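Cyclic AMP receptor protein (Thermus thermophilus, PDB 4EV0) activates transcription in a cAMP-dependent manner, binding promoter DNA as a homodimer that carries winged helix-turn-helix domains. Local coordinates at residues P12-L17 against R110-V115; K50-R55 against G60-L65; F74-L79 against A121-R126. All blocks are in the same frame, centred on the assembly; numbering follows the deposited sequence.

Contact 1: P12-L17 against R110-V115. With SO4 (sulfate ion), chain H.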
loop_
_atom_site.group_PDB
_atom_site.type_symbol
_atom_site.label_atom_id
_atom_site.label_comp_id
_atom_site.label_asym_id
_atom_site.label_seq_id
_atom_site.Cartn_x
_atom_site.Cartn_y
_atom_site.Cartn_z
ATOM N N PRO B 12 31.371 10.521 10.320
ATOM C CA PRO B 12 31.074 11.915 10.705
ATOM C C PRO B 12 31.552 12.957 9.693
ATOM O O PRO B 12 30.821 13.913 9.412
ATOM C CB PRO B 12 31.838 12.077 12.020
ATOM C CG PRO B 12 31.831 10.691 12.609
ATOM C CD PRO B 12 31.977 9.763 11.434
ATOM N N GLU B 13 32.758 12.755 9.167
ATOM C CA GLU B 13 33.357 13.612 8.131
ATOM C C GLU B 13 32.541 13.553 6.838
ATOM O O GLU B 13 32.416 14.555 6.118
ATOM C CB GLU B 13 34.802 13.161 7.818
ATOM C CG GLU B 13 35.821 13.346 8.940
ATOM C CD GLU B 13 35.814 12.234 9.982
ATOM O OE1 GLU B 13 34.924 11.353 9.948
ATOM O OE2 GLU B 13 36.703 12.242 10.854
ATOM N N GLU B 14 31.998 12.371 6.553
ATOM C CA GLU B 14 31.242 12.125 5.330
ATOM C C GLU B 14 29.858 12.768 5.418
ATOM O O GLU B 14 29.309 13.227 4.423
ATOM C CB GLU B 14 31.131 10.596 5.031
ATOM C CG GLU B 14 32.474 9.893 4.764
ATOM C CD GLU B 14 32.345 8.406 4.342
ATOM O OE1 GLU B 14 31.415 7.692 4.805
ATOM O OE2 GLU B 14 33.200 7.939 3.543
ATOM N N VAL B 15 29.288 12.793 6.612
ATOM C CA VAL B 15 28.050 13.533 6.834
ATOM C C VAL B 15 28.279 15.039 6.591
ATOM O O VAL B 15 27.475 15.708 5.938
ATOM C CB VAL B 15 27.498 13.292 8.269
ATOM C CG1 VAL B 15 26.221 14.081 8.509
ATOM C CG2 VAL B 15 27.271 11.802 8.515
ATOM N N ASP B 16 29.383 15.559 7.118
ATOM C CA ASP B 16 29.742 16.953 6.915
ATOM C C ASP B 16 29.906 17.240 5.423
ATOM O O ASP B 16 29.418 18.245 4.904
ATOM C CB ASP B 16 31.039 17.270 7.666
ATOM C CG ASP B 16 30.940 16.973 9.154
ATOM O OD1 ASP B 16 29.805 16.951 9.685
ATOM O OD2 ASP B 16 31.994 16.764 9.792
ATOM N N LEU B 17 30.579 16.324 4.742
ATOM C CA LEU B 17 30.778 16.414 3.305
ATOM C C LEU B 17 29.441 16.503 2.571
ATOM O O LEU B 17 29.240 17.378 1.730
ATOM C CB LEU B 17 31.576 15.186 2.841
ATOM C CG LEU B 17 32.185 15.041 1.445
ATOM C CD1 LEU B 17 33.222 13.920 1.477
ATOM C CD2 LEU B 17 31.133 14.728 0.393
ATOM N N ARG B 110 28.236 10.761 -6.631
ATOM C CA ARG B 110 29.501 10.370 -7.270
ATOM C C ARG B 110 30.627 10.276 -6.249
ATOM O O ARG B 110 31.549 9.481 -6.405
ATOM C CB ARG B 110 29.888 11.336 -8.386
ATOM C CG ARG B 110 29.168 11.087 -9.693
ATOM C CD ARG B 110 29.728 11.977 -10.808
ATOM N NE ARG B 110 29.645 11.296 -12.100
ATOM C CZ ARG B 110 30.402 11.582 -13.157
ATOM N NH1 ARG B 110 31.307 12.551 -13.085
ATOM N NH2 ARG B 110 30.254 10.899 -14.286
ATOM N N ARG B 111 30.536 11.095 -5.208
ATOM C CA ARG B 111 31.445 11.004 -4.072
ATOM C C ARG B 111 30.937 10.053 -2.974
ATOM O O ARG B 111 31.741 9.351 -2.361
ATOM C CB ARG B 111 31.752 12.395 -3.497
ATOM C CG ARG B 111 32.821 13.158 -4.293
ATOM C CD ARG B 111 34.007 13.562 -3.425
ATOM N NE ARG B 111 33.720 14.776 -2.665
ATOM C CZ ARG B 111 34.628 15.472 -1.983
ATOM N NH1 ARG B 111 35.897 15.079 -1.956
ATOM N NH2 ARG B 111 34.268 16.572 -1.328
ATOM N N LEU B 112 29.620 10.027 -2.734
ATOM C CA LEU B 112 29.035 9.130 -1.723
ATOM C C LEU B 112 27.813 8.335 -2.202
ATOM O O LEU B 112 26.676 8.703 -1.888
ATOM C CB LEU B 112 28.657 9.902 -0.451
ATOM C CG LEU B 112 29.802 10.592 0.292
ATOM C CD1 LEU B 112 29.291 11.413 1.494
ATOM C CD2 LEU B 112 30.849 9.557 0.709
ATOM N N PRO B 113 28.048 7.229 -2.929
ATOM C CA PRO B 113 26.972 6.410 -3.505
ATOM C C PRO B 113 25.965 5.981 -2.442
ATOM O O PRO B 113 24.777 5.787 -2.722
ATOM C CB PRO B 113 27.717 5.172 -4.038
ATOM C CG PRO B 113 29.119 5.581 -4.202
ATOM C CD PRO B 113 29.378 6.633 -3.149
ATOM N N LEU B 114 26.447 5.842 -1.213
ATOM C CA LEU B 114 25.618 5.386 -0.112
ATOM C C LEU B 114 24.419 6.320 0.136
ATOM O O LEU B 114 23.431 5.930 0.795
ATOM C CB LEU B 114 26.463 5.228 1.152
ATOM C CG LEU B 114 25.913 4.292 2.229
ATOM C CD1 LEU B 114 25.705 2.869 1.666
ATOM C CD2 LEU B 114 26.820 4.281 3.461
ATOM N N VAL B 115 24.501 7.541 -0.398
ATOM C CA VAL B 115 23.381 8.477 -0.327
ATOM C C VAL B 115 22.271 8.055 -1.276
ATOM O O VAL B 115 21.098 8.103 -0.925
ATOM C CB VAL B 115 23.805 9.919 -0.669
ATOM C CG1 VAL B 115 22.581 10.826 -0.745
ATOM C CG2 VAL B 115 24.798 10.431 0.358
HETATM S S SO4 H . 30.258 5.672 0.596
HETATM O O1 SO4 H . 31.508 6.148 -0.001
HETATM O O2 SO4 H . 30.142 4.232 0.342
HETATM O O3 SO4 H . 30.264 5.903 2.039
HETATM O O4 SO4 H . 29.140 6.372 -0.019
#
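A sulfate ion lies beside Glu14 and Leu112, and its O4 accepts a fairly straight hydrogen bond from Leu114 N at 3.0 Å (160° at the hydrogen). Arg110 NE of the second subunit bonds to the same ion, which probably came from the crystallisation liquor. Glu14 OE1 stands 3.5 Å from sulfate O3; both are acceptors, so this is mere proximity, and OE1 finds its donor in the backbone N of Ala11, just ahead of helix 12-19.

The apolar part is small and centres on Leu112. Its CD1 reaches the helix backbone, 3.4 Å from Glu14 O, and also meets Leu17 CD2 at 3.9 Å; its CD2 passes the carboxylate of Glu14 and comes up against the sulfate. Leu112 sits where helix 102-111 gives way to helix 114-135, the long helix that in CRP-family proteins pairs the subunits, so the N-terminal helix packs on the turn between helix 102-111 and the dimer helix. Leu17 turns its CG anti to its own backbone N (chi1 -169°), which sends both methyls across the gap. CD1 rests over one face of the Arg111 guanidinium, 3.9 Å above the plane and displaced toward the rim, while CG approaches Arg111 NH2 at 3.8 Å. The aliphatic part of Arg111 bends at chi2 and chi3 on the way, and its side chain also touches Tyr21.

Contact 2: K50-R55 against G60-L65. With CMP (adenosine-3',5'-cyclic-monophosphate), chain G.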
loop_
_atom_site.group_PDB
_atom_site.type_symbol
_atom_site.label_atom_id
_atom_site.label_comp_id
_atom_site.label_asym_id
_atom_site.label_seq_id
_atom_site.Cartn_x
_atom_site.Cartn_y
_atom_site.Cartn_z
ATOM N N LYS B 50 8.097 21.654 11.413
ATOM C CA LYS B 50 7.234 20.519 11.123
ATOM C C LYS B 50 6.570 20.686 9.758
ATOM O O LYS B 50 6.045 21.758 9.426
ATOM C CB LYS B 50 6.176 20.369 12.226
ATOM C CG LYS B 50 5.355 19.090 12.157
ATOM C CD LYS B 50 4.379 18.967 13.357
ATOM C CE LYS B 50 5.096 18.528 14.636
ATOM N NZ LYS B 50 4.434 19.039 15.874
ATOM N N VAL B 51 6.586 19.616 8.971
ATOM C CA VAL B 51 6.015 19.661 7.634
ATOM C C VAL B 51 4.888 18.646 7.480
ATOM O O VAL B 51 5.009 17.526 7.939
ATOM C CB VAL B 51 7.105 19.409 6.580
ATOM C CG1 VAL B 51 6.499 19.186 5.197
ATOM C CG2 VAL B 51 8.091 20.572 6.564
ATOM N N ARG B 52 3.784 19.036 6.850
ATOM C CA ARG B 52 2.752 18.064 6.522
ATOM C C ARG B 52 2.663 17.803 5.020
ATOM O O ARG B 52 2.613 18.741 4.214
ATOM C CB ARG B 52 1.379 18.484 7.053
ATOM C CG ARG B 52 0.291 17.485 6.704
ATOM C CD ARG B 52 -1.023 17.819 7.389
ATOM N NE ARG B 52 -1.643 18.987 6.779
ATOM C CZ ARG B 52 -2.682 18.938 5.953
ATOM N NH1 ARG B 52 -3.234 17.766 5.643
ATOM N NH2 ARG B 52 -3.170 20.072 5.448
ATOM N N LEU B 53 2.641 16.521 4.665
ATOM C CA LEU B 53 2.412 16.069 3.298
ATOM C C LEU B 53 0.989 15.539 3.130
ATOM O O LEU B 53 0.464 14.853 4.010
ATOM C CB LEU B 53 3.373 14.936 2.958
ATOM C CG LEU B 53 4.857 15.206 3.176
ATOM C CD1 LEU B 53 5.647 13.911 3.071
ATOM C CD2 LEU B 53 5.365 16.235 2.172
ATOM N N PHE B 54 0.375 15.847 1.991
ATOM C CA PHE B 54 -0.979 15.384 1.698
ATOM C C PHE B 54 -1.254 15.372 0.201
ATOM O O PHE B 54 -0.657 16.125 -0.563
ATOM C CB PHE B 54 -2.039 16.234 2.415
ATOM C CG PHE B 54 -2.051 17.700 1.996
ATOM C CD1 PHE B 54 -1.235 18.629 2.634
ATOM C CD2 PHE B 54 -2.901 18.148 0.989
ATOM C CE1 PHE B 54 -1.257 19.994 2.262
ATOM C CE2 PHE B 54 -2.928 19.494 0.615
ATOM C CZ PHE B 54 -2.100 20.420 1.251
ATOM N N ARG B 55 -2.170 14.506 -0.202
ATOM C CA ARG B 55 -2.627 14.431 -1.576
ATOM C C ARG B 55 -4.051 14.946 -1.616
ATOM O O ARG B 55 -4.768 14.897 -0.611
ATOM C CB ARG B 55 -2.587 12.977 -2.085
ATOM C CG ARG B 55 -1.201 12.532 -2.616
ATOM C CD ARG B 55 -1.144 11.047 -3.021
ATOM N NE ARG B 55 -1.931 10.726 -4.207
ATOM C CZ ARG B 55 -1.462 10.726 -5.454
ATOM N NH1 ARG B 55 -0.195 11.056 -5.699
ATOM N NH2 ARG B 55 -2.262 10.400 -6.467
ATOM N N GLY B 60 -11.671 17.791 -4.099
ATOM C CA GLY B 60 -10.799 18.656 -3.323
ATOM C C GLY B 60 -10.638 18.280 -1.861
ATOM O O GLY B 60 -10.499 19.150 -1.009
ATOM N N GLN B 61 -10.659 16.989 -1.550
ATOM C CA GLN B 61 -10.466 16.574 -0.166
ATOM C C GLN B 61 -9.015 16.190 0.038
ATOM O O GLN B 61 -8.339 15.756 -0.901
ATOM C CB GLN B 61 -11.377 15.411 0.191
ATOM C CG GLN B 61 -12.847 15.710 0.008
ATOM C CD GLN B 61 -13.718 14.536 0.438
ATOM O OE1 GLN B 61 -14.074 14.411 1.609
ATOM N NE2 GLN B 61 -14.048 13.664 -0.509
ATOM N N GLU B 62 -8.511 16.364 1.251
ATOM C CA GLU B 62 -7.120 16.019 1.459
ATOM C C GLU B 62 -6.873 14.822 2.365
ATOM O O GLU B 62 -7.477 14.663 3.423
ATOM C CB GLU B 62 -6.243 17.236 1.804
ATOM C CG GLU B 62 -6.758 18.170 2.838
ATOM C CD GLU B 62 -5.751 19.279 3.142
ATOM O OE1 GLU B 62 -5.632 20.249 2.341
ATOM O OE2 GLU B 62 -5.065 19.166 4.184
ATOM N N ARG B 63 -5.981 13.965 1.895
ATOM C CA ARG B 63 -5.591 12.781 2.630
ATOM C C ARG B 63 -4.151 12.960 3.084
ATOM O O ARG B 63 -3.234 12.895 2.273
ATOM C CB ARG B 63 -5.721 11.549 1.735
ATOM C CG ARG B 63 -5.254 10.261 2.387
ATOM C CD ARG B 63 -5.609 9.041 1.539
ATOM N NE ARG B 63 -4.907 9.049 0.261
ATOM C CZ ARG B 63 -3.695 8.543 0.092
ATOM N NH1 ARG B 63 -3.060 7.998 1.124
ATOM N NH2 ARG B 63 -3.123 8.579 -1.102
ATOM N N THR B 64 -3.964 13.210 4.376
ATOM C CA THR B 64 -2.636 13.416 4.938
ATOM C C THR B 64 -1.795 12.161 4.850
ATOM O O THR B 64 -2.263 11.076 5.206
ATOM C CB THR B 64 -2.699 13.819 6.417
ATOM O OG1 THR B 64 -3.364 15.088 6.545
ATOM C CG2 THR B 64 -1.276 13.902 7.000
ATOM N N LEU B 65 -0.561 12.296 4.374
ATOM C CA LEU B 65 0.326 11.143 4.248
ATOM C C LEU B 65 1.413 11.104 5.321
ATOM O O LEU B 65 1.874 10.026 5.687
ATOM C CB LEU B 65 1.016 11.111 2.893
ATOM C CG LEU B 65 0.369 11.445 1.550
ATOM C CD1 LEU B 65 1.459 11.287 0.450
ATOM C CD2 LEU B 65 -0.850 10.579 1.265
HETATM P P CMP G . 7.810 14.304 -4.349
HETATM O O1P CMP G . 8.972 15.026 -4.965
HETATM O O2P CMP G . 6.990 13.373 -5.213
HETATM O "O5'" CMP G . 6.835 15.354 -3.604
HETATM C "C5'" CMP G . 5.978 14.939 -2.542
HETATM C "C4'" CMP G . 6.735 14.026 -1.642
HETATM O "O4'" CMP G . 5.886 13.356 -0.691
HETATM C "C3'" CMP G . 7.393 12.878 -2.343
HETATM O "O3'" CMP G . 8.430 13.306 -3.203
HETATM C "C2'" CMP G . 7.804 12.016 -1.164
HETATM O "O2'" CMP G . 8.904 12.585 -0.478
HETATM C "C1'" CMP G . 6.557 12.173 -0.277
HETATM N N9 CMP G . 5.647 11.033 -0.423
HETATM C C8 CMP G . 5.007 10.639 -1.539
HETATM N N7 CMP G . 4.283 9.514 -1.277
HETATM C C5 CMP G . 4.463 9.191 0.020
HETATM C C6 CMP G . 3.978 8.138 0.950
HETATM N N6 CMP G . 3.128 7.169 0.508
HETATM N N1 CMP G . 4.422 8.180 2.236
HETATM C C2 CMP G . 5.266 9.129 2.673
HETATM N N3 CMP G . 5.734 10.124 1.884
HETATM C C4 CMP G . 5.373 10.198 0.579
#
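Arg52 and Glu62 meet through charge: NH1 and NH2 of the arginine both point at the single oxygen Glu62 OE2. The NH1-OE2 bond is 2.7 Å long, lies in the guanidinium plane and reaches the oxygen from the anti side, tilted out of the carboxylate plane; the NH2 contact to it is modelled so short that its exact length is doubtful. NH1 also donates to Thr64 OG1 at 2.8 Å, again at the guanidinium edge. Two acceptors on NH1 thus fix the rotation of the group, which the bend at chi3 (73°) has swung across the neighbouring strand. A leucine in place of Arg52 would probably leave the Glu62 carboxylate without its counter-charge and free to turn.

Stacking comes next. The Glu62 carboxylate lies over one face of the Phe54 ring, the planes 21° apart and OE2 3.9 Å above the ring centre, while Phe54 CD1 covers the rim of one Arg52 guanidinium face.

Beneath these groups run the backbone bonds of an antiparallel beta hairpin, part of the beta roll that holds the nucleotide in this family. Arg55 and Arg63 form a hydrogen-bonded pair (Arg55 N to Arg63 O 3.1 Å, Arg63 N to Arg55 O 2.9 Å); Phe54 and Thr64 are the non-hydrogen-bonded pair next to it, and Leu65 N donates to Leu53 O at 2.8 Å.

On the face bearing Arg55 and Arg63, those side chains run side by side the same way, and each makes a salt bridge to Asp135 of the second subunit.

Apolar contacts turn to cAMP: Leu65 CD1 touches the base at C5 (3.7 Å), and Leu53 CD1 lies 3.8 Å from the ribose O4'.

Contact 3: F74-L79 against A121-R126; sequences FGEMSL and ALLARR. With CMP (adenosine-3',5'-cyclic-monophosphate), chain G.
Glu76 and Arg126 make the tight part of this buried contact: Glu76 OE2 and Arg126 NH1 form a salt bridge of 2.7 Å, with the carboxylate at the edge of the guanidinium, near its plane, though the two planes are turned 48° apart. Glu76 bends at chi2 (-69°), which brings its other oxygen, OE1, to the ribose O2' of cAMP, a bond modelled very short. Gly75 N also donates to that hydroxyl oxygen, at 2.8 Å. The Arg126 guanidinium is further held by a bond from NH2 to Leu73 O, and cAMP N3 lies over one of its faces, offset toward the rim. Leu123 CD2 presses on Glu76 OE2 at 3.2 Å.

Beyond this the packing slackens. Met77 CG only grazes Leu123 CD2 at 4.4 Å, and Ala120 and Arg128 of the second subunit pack on Leu123 and Met77. Of the two segments, 74-79 reaches the phosphate, where Ser78 N donates to cAMP O1P at 3.0 Å; Arg85 and Ser86 also bond to the nucleotide. A glycine-glutamate turn binding the ribose, followed by a short helix with backbone amides turned to the phosphate, belongs to the phosphate-binding cassette of cyclic nucleotide-binding domains.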
loop_
_atom_site.group_PDB
_atom_site.type_symbol
_atom_site.label_atom_id
_atom_site.label_comp_id
_atom_site.label_asym_id
_atom_site.label_seq_id
_atom_site.Cartn_x
_atom_site.Cartn_y
_atom_site.Cartn_z
ATOM N N PHE B 74 11.770 14.684 2.496
ATOM C CA PHE B 74 10.668 14.650 1.523
ATOM C C PHE B 74 11.023 15.304 0.185
ATOM O O PHE B 74 11.965 16.090 0.105
ATOM C CB PHE B 74 9.399 15.291 2.090
ATOM C CG PHE B 74 9.543 16.758 2.418
ATOM C CD1 PHE B 74 10.154 17.166 3.601
ATOM C CD2 PHE B 74 9.062 17.731 1.544
ATOM C CE1 PHE B 74 10.279 18.521 3.913
ATOM C CE2 PHE B 74 9.186 19.084 1.844
ATOM C CZ PHE B 74 9.789 19.477 3.035
ATOM N N GLY B 75 10.249 14.981 -0.850
ATOM C CA GLY B 75 10.412 15.571 -2.166
ATOM C C GLY B 75 11.465 14.888 -3.026
ATOM O O GLY B 75 11.994 15.473 -3.986
ATOM N N GLU B 76 11.771 13.639 -2.692
ATOM C CA GLU B 76 12.834 12.910 -3.383
ATOM C C GLU B 76 12.383 12.317 -4.724
ATOM O O GLU B 76 13.202 11.991 -5.572
ATOM C CB GLU B 76 13.433 11.834 -2.467
ATOM C CG GLU B 76 12.545 10.606 -2.242
ATOM C CD GLU B 76 11.281 10.878 -1.406
ATOM O OE1 GLU B 76 11.249 11.845 -0.603
ATOM O OE2 GLU B 76 10.306 10.106 -1.553
ATOM N N MET B 77 11.080 12.195 -4.929
ATOM C CA MET B 77 10.582 11.558 -6.141
ATOM C C MET B 77 10.763 12.442 -7.382
ATOM O O MET B 77 11.290 11.985 -8.393
ATOM C CB MET B 77 9.139 11.078 -5.951
ATOM C CG MET B 77 9.028 9.974 -4.887
ATOM S SD MET B 77 7.399 9.698 -4.093
ATOM C CE MET B 77 6.335 9.363 -5.483
ATOM N N SER B 78 10.349 13.705 -7.299
ATOM C CA SER B 78 10.539 14.629 -8.412
ATOM C C SER B 78 12.027 14.853 -8.653
ATOM O O SER B 78 12.466 14.995 -9.794
ATOM C CB SER B 78 9.825 15.952 -8.152
ATOM O OG SER B 78 8.423 15.751 -8.042
ATOM N N LEU B 79 12.801 14.847 -7.572
ATOM C CA LEU B 79 14.253 14.907 -7.682
ATOM C C LEU B 79 14.818 13.763 -8.531
ATOM O O LEU B 79 15.722 13.955 -9.347
ATOM C CB LEU B 79 14.911 14.891 -6.297
ATOM C CG LEU B 79 16.440 14.894 -6.430
ATOM C CD1 LEU B 79 17.044 16.195 -5.904
ATOM C CD2 LEU B 79 17.080 13.673 -5.786
ATOM N N ALA B 121 16.482 2.792 -0.059
ATOM C CA ALA B 121 16.046 2.081 1.149
ATOM C C ALA B 121 14.839 2.757 1.815
ATOM O O ALA B 121 13.920 2.086 2.318
ATOM C CB ALA B 121 17.204 1.953 2.141
ATOM N N LEU B 122 14.860 4.086 1.819
ATOM C CA LEU B 122 13.778 4.865 2.400
ATOM C C LEU B 122 12.485 4.689 1.626
ATOM O O LEU B 122 11.416 4.524 2.216
ATOM C CB LEU B 122 14.164 6.349 2.486
ATOM C CG LEU B 122 15.026 6.606 3.724
ATOM C CD1 LEU B 122 15.565 8.041 3.786
ATOM C CD2 LEU B 122 14.213 6.262 4.984
ATOM N N LEU B 123 12.592 4.747 0.304
ATOM C CA LEU B 123 11.467 4.469 -0.575
ATOM C C LEU B 123 10.975 3.020 -0.398
ATOM O O LEU B 123 9.772 2.735 -0.474
ATOM C CB LEU B 123 11.857 4.723 -2.034
ATOM C CG LEU B 123 12.013 6.212 -2.369
ATOM C CD1 LEU B 123 12.551 6.386 -3.790
ATOM C CD2 LEU B 123 10.698 6.974 -2.188
ATOM N N ALA B 124 11.907 2.106 -0.161
ATOM C CA ALA B 124 11.521 0.726 0.076
ATOM C C ALA B 124 10.736 0.635 1.379
ATOM O O ALA B 124 9.725 -0.037 1.426
ATOM C CB ALA B 124 12.740 -0.198 0.084
ATOM N N ARG B 125 11.195 1.334 2.411
ATOM C CA ARG B 125 10.505 1.400 3.698
ATOM C C ARG B 125 9.080 1.937 3.543
ATOM O O ARG B 125 8.151 1.452 4.189
ATOM C CB ARG B 125 11.318 2.259 4.690
ATOM C CG ARG B 125 10.675 2.535 6.070
ATOM C CD ARG B 125 10.575 1.272 6.946
ATOM N NE ARG B 125 11.520 0.236 6.518
ATOM C CZ ARG B 125 11.214 -1.056 6.364
ATOM N NH1 ARG B 125 9.980 -1.496 6.620
ATOM N NH2 ARG B 125 12.153 -1.906 5.954
ATOM N N ARG B 126 8.921 2.925 2.667
ATOM C CA ARG B 126 7.629 3.558 2.426
ATOM C C ARG B 126 6.681 2.658 1.648
ATOM O O ARG B 126 5.476 2.671 1.874
ATOM C CB ARG B 126 7.810 4.889 1.689
ATOM C CG ARG B 126 8.054 6.081 2.607
ATOM C CD ARG B 126 8.742 7.225 1.861
ATOM N NE ARG B 126 9.100 8.329 2.754
ATOM C CZ ARG B 126 9.679 9.457 2.357
ATOM N NH1 ARG B 126 9.967 9.629 1.074
ATOM N NH2 ARG B 126 9.966 10.413 3.236
HETATM P P CMP G . 7.810 14.304 -4.349
HETATM O O1P CMP G . 8.972 15.026 -4.965
HETATM O O2P CMP G . 6.990 13.373 -5.213
HETATM O "O5'" CMP G . 6.835 15.354 -3.604
HETATM C "C5'" CMP G . 5.978 14.939 -2.542
HETATM C "C4'" CMP G . 6.735 14.026 -1.642
HETATM O "O4'" CMP G . 5.886 13.356 -0.691
HETATM C "C3'" CMP G . 7.393 12.878 -2.343
HETATM O "O3'" CMP G . 8.430 13.306 -3.203
HETATM C "C2'" CMP G . 7.804 12.016 -1.164
HETATM O "O2'" CMP G . 8.904 12.585 -0.478
HETATM C "C1'" CMP G . 6.557 12.173 -0.277
HETATM N N9 CMP G . 5.647 11.033 -0.423
HETATM C C8 CMP G . 5.007 10.639 -1.539
HETATM N N7 CMP G . 4.283 9.514 -1.277
HETATM C C5 CMP G . 4.463 9.191 0.020
HETATM C C6 CMP G . 3.978 8.138 0.950
HETATM N N6 CMP G . 3.128 7.169 0.508
HETATM N N1 CMP G . 4.422 8.180 2.236
HETATM C C2 CMP G . 5.266 9.129 2.673
HETATM N N3 CMP G . 5.734 10.124 1.884
HETATM C C4 CMP G . 5.373 10.198 0.579
#

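Overall arrangement
From the N terminus, helix 12-19 comes first, and contact 1 brings it against the bend at 110-115, closing a loop that takes in every strand of the beta roll. Contact 2, a hairpin closure across a short turn, falls entirely within that span. Contact 3 opens after it, at 74-79, but its partner at 121-126 lies beyond 110-115, so contacts 1 and 3 cross. Their second segments both run onto helix 114-135, about 7 Å apart at nearest atoms; contact 1 packs helix 12-19 on the turn leading into it, contact 3 joins the cAMP-binding turn to the helix itself. Contacts 2 and 3 touch through Val51 and Leu53 on Phe74 and share one cAMP. All three reach the second subunit.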